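Urocanate hydratase (Paenibacillus sp. Soil724D2, PDB 7NED) probably catalyses the NAD+-dependent hydration of thiourocanate, a step in bacterial ergothioneine breakdown, and binds urocanate beside the cofactor. Local coordinates at residues L90-L98 with L117-W127. Residues are numbered along the deposited sequence; the frame is centred on the assembly and turned at random.
With URO ((2E)-3-(1H-imidazol-4-yl)acrylic acid), chain B.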
ATOM      1  N   LEU A  90      -5.642 -17.789  -2.664  1.00 13.82           N
ATOM      2  CA  LEU A  90      -5.975 -18.103  -4.048  1.00 13.80           C
ATOM      3  C   LEU A  90      -5.983 -16.849  -4.899  1.00 15.40           C
ATOM      4  O   LEU A  90      -5.718 -16.910  -6.113  1.00 16.21           O
ATOM      5  CB  LEU A  90      -7.345 -18.772  -4.133  1.00 16.18           C
ATOM      6  CG  LEU A  90      -7.357 -20.224  -3.682  1.00 18.70           C
ATOM      7  CD1 LEU A  90      -8.840 -20.621  -3.539  1.00 22.94           C
ATOM      8  CD2 LEU A  90      -6.684 -21.081  -4.715  1.00 19.97           C
ATOM      9  N   ILE A  91      -6.296 -15.712  -4.286  1.00 14.06           N
ATOM     10  CA  ILE A  91      -6.304 -14.431  -4.975  1.00 13.73           C
ATOM     11  C   ILE A  91      -5.616 -13.405  -4.087  1.00 19.37           C
ATOM     12  O   ILE A  91      -5.942 -13.300  -2.897  1.00 15.50           O
ATOM     13  CB  ILE A  91      -7.741 -13.973  -5.295  1.00 13.56           C
ATOM     14  CG1 ILE A  91      -8.350 -14.895  -6.350  1.00 15.97           C
ATOM     15  CG2 ILE A  91      -7.725 -12.547  -5.836  1.00 13.46           C
ATOM     16  CD1 ILE A  91      -9.845 -14.600  -6.573  1.00 15.49           C
ATOM     17  N   VAL A  92      -4.686 -12.632  -4.657  1.00 14.07           N
ATOM     18  CA  VAL A  92      -4.291 -11.371  -4.048  1.00 13.51           C
ATOM     19  C   VAL A  92      -4.675 -10.290  -5.037  1.00 14.18           C
ATOM     20  O   VAL A  92      -4.470 -10.446  -6.245  1.00 14.29           O
ATOM     21  CB  VAL A  92      -2.784 -11.290  -3.691  1.00 14.65           C
ATOM     22  CG1 VAL A  92      -2.423 -12.411  -2.701  1.00 14.48           C
ATOM     23  CG2 VAL A  92      -1.925 -11.362  -4.949  1.00 15.86           C
ATOM     24  N   MET A  93      -5.240  -9.202  -4.534  1.00 11.34           N
ATOM     25  CA  MET A  93      -5.645  -8.115  -5.411  1.00 14.37           C
ATOM     26  C   MET A  93      -5.330  -6.769  -4.778  1.00 14.80           C
ATOM     27  O   MET A  93      -5.306  -6.625  -3.550  1.00 16.50           O
ATOM     28  CB  MET A  93      -7.150  -8.225  -5.733  1.00 12.22           C
ATOM     29  CG  MET A  93      -8.016  -8.536  -4.549  1.00 16.36           C
ATOM     30  SD  MET A  93      -9.739  -8.045  -4.941  1.00 17.41           S
ATOM     31  CE  MET A  93     -10.118  -9.497  -5.894  1.00 16.55           C
ATOM     32  N   ALA A  94      -5.118  -5.768  -5.625  1.00 13.86           N
ATOM     33  CA  ALA A  94      -4.844  -4.415  -5.157  1.00 11.96           C
ATOM     34  C   ALA A  94      -5.586  -3.487  -6.091  1.00 13.05           C
ATOM     35  O   ALA A  94      -5.360  -3.528  -7.305  1.00 12.97           O
ATOM     36  CB  ALA A  94      -3.335  -4.111  -5.129  1.00 13.31           C
ATOM     37  N   ASN A  95      -6.543  -2.718  -5.545  1.00 14.96           N
ATOM     38  CA  ASN A  95      -7.497  -1.968  -6.360  1.00 15.87           C
ATOM     39  C   ASN A  95      -7.449  -0.476  -6.039  1.00 13.34           C
ATOM     40  O   ASN A  95      -7.635  -0.061  -4.889  1.00 14.12           O
ATOM     41  CB  ASN A  95      -8.916  -2.528  -6.182  1.00 15.55           C
ATOM     42  CG  ASN A  95      -9.004  -3.987  -6.591  1.00 14.37           C
ATOM     43  OD1 ASN A  95      -8.599  -4.345  -7.703  1.00 16.63           O
ATOM     44  ND2 ASN A  95      -9.487  -4.840  -5.696  1.00 16.05           N
ATOM     45  N   CYS A  96      -7.159   0.298  -7.065  1.00 13.20           N
ATOM     46  CA  CYS A  96      -7.324   1.736  -7.150  1.00 14.36           C
ATOM     47  C   CYS A  96      -6.276   2.421  -6.219  1.00 16.62           C
ATOM     48  O   CYS A  96      -6.534   3.421  -5.562  1.00 16.55           O
ATOM     49  CB  CYS A  96      -8.790   2.088  -6.839  1.00 15.97           C
ATOM     50  SG  CYS A  96      -9.174   3.816  -7.129  1.00 19.68           S
ATOM     51  N   ASN A  97      -5.061   1.860  -6.167  1.00 12.79           N
ATOM     52  CA  ASN A  97      -3.951   2.457  -5.407  1.00 15.98           C
ATOM     53  C   ASN A  97      -3.125   3.388  -6.291  1.00 16.47           C
ATOM     54  O   ASN A  97      -2.626   2.982  -7.332  1.00 17.29           O
ATOM     55  CB  ASN A  97      -3.086   1.358  -4.810  1.00 15.76           C
ATOM     56  CG  ASN A  97      -3.896   0.469  -3.877  1.00 16.28           C
ATOM     57  OD1 ASN A  97      -4.191   0.856  -2.742  1.00 19.27           O
ATOM     58  ND2 ASN A  97      -4.332  -0.686  -4.383  1.00 13.25           N
ATOM     59  N   LEU A  98      -3.010   4.636  -5.891  1.00 19.24           N
ATOM     60  CA  LEU A  98      -2.305   5.666  -6.647  1.00 16.02           C
ATOM     61  C   LEU A  98      -1.283   6.295  -5.734  1.00 17.68           C
ATOM     62  O   LEU A  98      -1.583   6.531  -4.562  1.00 15.73           O
ATOM     63  CB  LEU A  98      -3.242   6.777  -7.149  1.00 19.09           C
ATOM     64  CG  LEU A  98      -4.337   6.327  -8.100  1.00 21.05           C
ATOM     65  CD1 LEU A  98      -5.349   7.454  -8.367  1.00 18.26           C
ATOM     66  CD2 LEU A  98      -3.642   5.904  -9.368  1.00 22.16           C
ATOM     67  N   LEU A 117      -8.104   1.822 -14.356  1.00 17.28           N
ATOM     68  CA  LEU A 117      -8.451   1.424 -12.993  1.00 16.96           C
ATOM     69  C   LEU A 117      -9.951   1.537 -12.766  1.00 18.12           C
ATOM     70  O   LEU A 117     -10.705   2.019 -13.621  1.00 18.14           O
ATOM     71  CB  LEU A 117      -7.684   2.244 -11.957  1.00 17.63           C
ATOM     72  CG  LEU A 117      -7.968   3.739 -12.085  1.00 16.32           C
ATOM     73  CD1 LEU A 117      -9.243   4.141 -11.442  1.00 21.34           C
ATOM     74  CD2 LEU A 117      -6.845   4.390 -11.246  1.00 20.35           C
ATOM     75  N   ILE A 118     -10.374   1.076 -11.594  1.00 15.49           N
ATOM     76  CA  ILE A 118     -11.777   1.106 -11.256  1.00 20.67           C
ATOM     77  C   ILE A 118     -11.636   1.488  -9.763  1.00 16.49           C
ATOM     78  O   ILE A 118     -10.558   1.334  -9.176  1.00 16.14           O
ATOM     79  CB  ILE A 118     -12.307  -0.348 -11.490  1.00 19.91           C
ATOM     80  CG1 ILE A 118     -13.730  -0.389 -11.562  1.00 28.96           C
ATOM     81  CG2 ILE A 118     -11.978  -1.249 -10.295  1.00 18.41           C
ATOM     82  CD1 ILE A 118     -13.893   0.408 -12.892  1.00 22.28           C
ATOM     83  N   TRP A 119     -12.655   2.062  -9.150  1.00 15.09           N
ATOM     84  CA  TRP A 119     -12.692   2.113  -7.673  1.00 16.16           C
ATOM     85  C   TRP A 119     -13.334   0.836  -7.159  1.00 16.96           C
ATOM     86  O   TRP A 119     -14.394   0.446  -7.638  1.00 14.52           O
ATOM     87  CB  TRP A 119     -13.497   3.295  -7.133  1.00 16.75           C
ATOM     88  CG  TRP A 119     -13.537   3.389  -5.617  1.00 17.94           C
ATOM     89  CD1 TRP A 119     -12.478   3.290  -4.758  1.00 17.47           C
ATOM     90  CD2 TRP A 119     -14.690   3.619  -4.792  1.00 18.73           C
ATOM     91  NE1 TRP A 119     -12.894   3.448  -3.457  1.00 15.99           N
ATOM     92  CE2 TRP A 119     -14.245   3.656  -3.452  1.00 17.17           C
ATOM     93  CE3 TRP A 119     -16.050   3.774  -5.054  1.00 18.20           C
ATOM     94  CZ2 TRP A 119     -15.114   3.825  -2.381  1.00 17.16           C
ATOM     95  CZ3 TRP A 119     -16.919   3.958  -3.991  1.00 18.12           C
ATOM     96  CH2 TRP A 119     -16.450   3.995  -2.671  1.00 19.28           C
ATOM     97  N   GLY A 120     -12.697   0.187  -6.169  1.00 17.43           N
ATOM     98  CA  GLY A 120     -13.240  -1.069  -5.687  1.00 15.58           C
ATOM     99  C   GLY A 120     -14.158  -0.967  -4.487  1.00 14.79           C
ATOM    100  O   GLY A 120     -14.547  -2.007  -3.938  1.00 15.04           O
ATOM    101  N   GLY A 121     -14.539   0.240  -4.079  1.00 15.15           N
ATOM    102  CA  GLY A 121     -15.190   0.393  -2.795  1.00 14.91           C
ATOM    103  C   GLY A 121     -14.319  -0.183  -1.691  1.00 15.91           C
ATOM    104  O   GLY A 121     -13.078  -0.202  -1.770  1.00 17.54           O
ATOM    105  N   LEU A 122     -14.973  -0.612  -0.608  1.00 13.27           N
ATOM    106  CA  LEU A 122     -14.277  -1.462   0.339  1.00 16.02           C
ATOM    107  C   LEU A 122     -14.486  -2.925  -0.016  1.00 16.72           C
ATOM    108  O   LEU A 122     -13.518  -3.658  -0.256  1.00 16.14           O
ATOM    109  CB  LEU A 122     -14.756  -1.179   1.781  1.00 16.15           C
ATOM    110  CG  LEU A 122     -14.578   0.259   2.243  1.00 15.66           C
ATOM    111  CD1 LEU A 122     -14.886   0.437   3.732  1.00 18.90           C
ATOM    112  CD2 LEU A 122     -13.162   0.722   1.928  1.00 20.92           C
ATOM    113  N   THR A 123     -15.743  -3.346  -0.163  1.00 15.50           N
ATOM    114  CA  THR A 123     -16.007  -4.763  -0.353  1.00 14.40           C
ATOM    115  C   THR A 123     -16.481  -5.116  -1.762  1.00 16.47           C
ATOM    116  O   THR A 123     -16.822  -6.277  -1.995  1.00 20.03           O
ATOM    117  CB  THR A 123     -17.040  -5.227   0.657  1.00 14.78           C
ATOM    118  OG1 THR A 123     -18.198  -4.403   0.510  1.00 16.13           O
ATOM    119  CG2 THR A 123     -16.490  -5.125   2.088  1.00 16.42           C
ATOM    120  N   ALA A 124     -16.523  -4.166  -2.699  1.00 14.80           N
ATOM    121  CA  ALA A 124     -17.046  -4.480  -4.036  1.00 14.24           C
ATOM    122  C   ALA A 124     -16.039  -5.299  -4.840  1.00 13.67           C
ATOM    123  O   ALA A 124     -16.339  -6.411  -5.294  1.00 14.90           O
ATOM    124  CB  ALA A 124     -17.403  -3.197  -4.795  1.00 14.21           C
ATOM    125  N   ALA A 125     -14.836  -4.760  -5.037  1.00 15.34           N
ATOM    126  CA  ALA A 125     -13.905  -5.451  -5.927  1.00 14.72           C
ATOM    127  C   ALA A 125     -13.291  -6.682  -5.294  1.00 14.93           C
ATOM    128  O   ALA A 125     -12.683  -7.490  -6.014  1.00 15.84           O
ATOM    129  CB  ALA A 125     -12.804  -4.517  -6.385  1.00 13.12           C
ATOM    130  N   ALA A 126     -13.415  -6.841  -3.977  1.00 13.44           N
ATOM    131  CA  ALA A 126     -12.977  -8.059  -3.321  1.00 12.54           C
ATOM    132  C   ALA A 126     -14.121  -9.041  -3.085  1.00 16.29           C
ATOM    133  O   ALA A 126     -13.880 -10.128  -2.554  1.00 17.77           O
ATOM    134  CB  ALA A 126     -12.290  -7.721  -1.994  1.00 16.46           C
ATOM    135  N   TRP A 127     -15.356  -8.659  -3.433  1.00 12.91           N
ATOM    136  CA  TRP A 127     -16.512  -9.548  -3.573  1.00 14.29           C
ATOM    137  C   TRP A 127     -16.934  -9.904  -2.147  1.00 16.24           C
ATOM    138  O   TRP A 127     -17.294 -11.055  -1.854  1.00 16.98           O
ATOM    139  CB  TRP A 127     -16.095 -10.813  -4.305  1.00 15.66           C
ATOM    140  CG  TRP A 127     -15.575 -10.498  -5.676  1.00 14.54           C
ATOM    141  CD1 TRP A 127     -15.635  -9.311  -6.375  1.00 14.40           C
ATOM    142  CD2 TRP A 127     -14.494 -11.228  -6.255  1.00 12.93           C
ATOM    143  NE1 TRP A 127     -14.764  -9.356  -7.468  1.00 14.14           N
ATOM    144  CE2 TRP A 127     -14.051 -10.525  -7.400  1.00 13.73           C
ATOM    145  CE3 TRP A 127     -13.889 -12.449  -5.936  1.00 15.16           C
ATOM    146  CZ2 TRP A 127     -13.042 -11.013  -8.227  1.00 16.19           C
ATOM    147  CZ3 TRP A 127     -12.884 -12.945  -6.785  1.00 14.54           C
ATOM    148  CH2 TRP A 127     -12.471 -12.223  -7.905  1.00 14.48           C
TER
HETATM  149  OAA URO B 701     -20.361  -3.670   4.395  0.69 21.59           O
HETATM  150  CAI URO B 701     -19.894  -3.511   3.190  0.69 14.42           C
HETATM  151  OAB URO B 701     -19.905  -4.355   2.384  0.69 14.11           O
HETATM  152  CAC URO B 701     -19.283  -2.225   2.816  0.69 25.17           C
HETATM  153  CAD URO B 701     -19.221  -1.256   3.690  0.69 26.90           C
HETATM  154  CAJ URO B 701     -18.608  -0.097   3.157  0.69 25.48           C
HETATM  155  CAF URO B 701     -18.633   1.171   3.657  0.69 28.08           C
HETATM  156  NAH URO B 701     -18.083   2.056   2.768  0.69 29.29           N
HETATM  157  CAE URO B 701     -17.722   1.320   1.742  0.69 24.87           C
HETATM  158  NAG URO B 701     -18.019   0.014   1.926  0.69 26.80           N
HETATM  159  O   HOH W   1     -10.571   0.536  -4.243  1.00 14.13           O
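Met93 and Trp127 meet where strand 91-95 faces the loop 117-127, and packing is close here. The thioether chain bends at chi3 (80°), bringing CE over one face of the indole in a CH-pi contact, 4.2 Å from the centroid of the six-membered ring. Methionine suits the place because its slim, flexible chain also rests SD on the Ala125 carbonyl, 3.2 Å from O, and on the backbone of Ala126; the two alanines leave room for the sulfur. Ile91 adds its long branch: CG1 lies anti to the carbonyl carbon (chi1 -68°), and CD1 comes obliquely to Trp127 CZ3 at 3.5 Å. Trp127 NE1 is hydrogen-bonded to Ala48 O. Further along, Asn95 rests its amide on the methyl of Ala125, with ND2 3.4 Å from CB, and gives a weak N-H...S bond to Met93 SD. Replacing Met93 by an alanine would probably leave that amide N-H without its sulfur acceptor and open a gap over the indole face. Cys96 is equally tight: its small side chain fits against Ile118, CB lying 3.0 Å from a buried O that has no polar partner, and SG reaches the edge of the Trp119 indole, 4.1 Å from CD1.

Both segments lie in the urocanase N-terminal domain, strand 91-95 running parallel to its sheet neighbours 69-74 and 475-480. The loop borders both ligands: Trp119 approaches the NAD, and just before the type I turn Ala124-Trp127, Thr123 OG1 donates to URO OAB at 2.5 Å while Leu122 packs against the imidazole.

Between Asn95 and Gly120 the fit is looser, filled by an enclosed water that accepts from Gly120 N and can donate to Asn95 O. Glycine suits the place, since a CB would probably collide with Ala125 CB and press on Asn95. At the far end Leu98 and Leu117 cross at about a right angle, touching through their CD2 methyls at 4.0 Å.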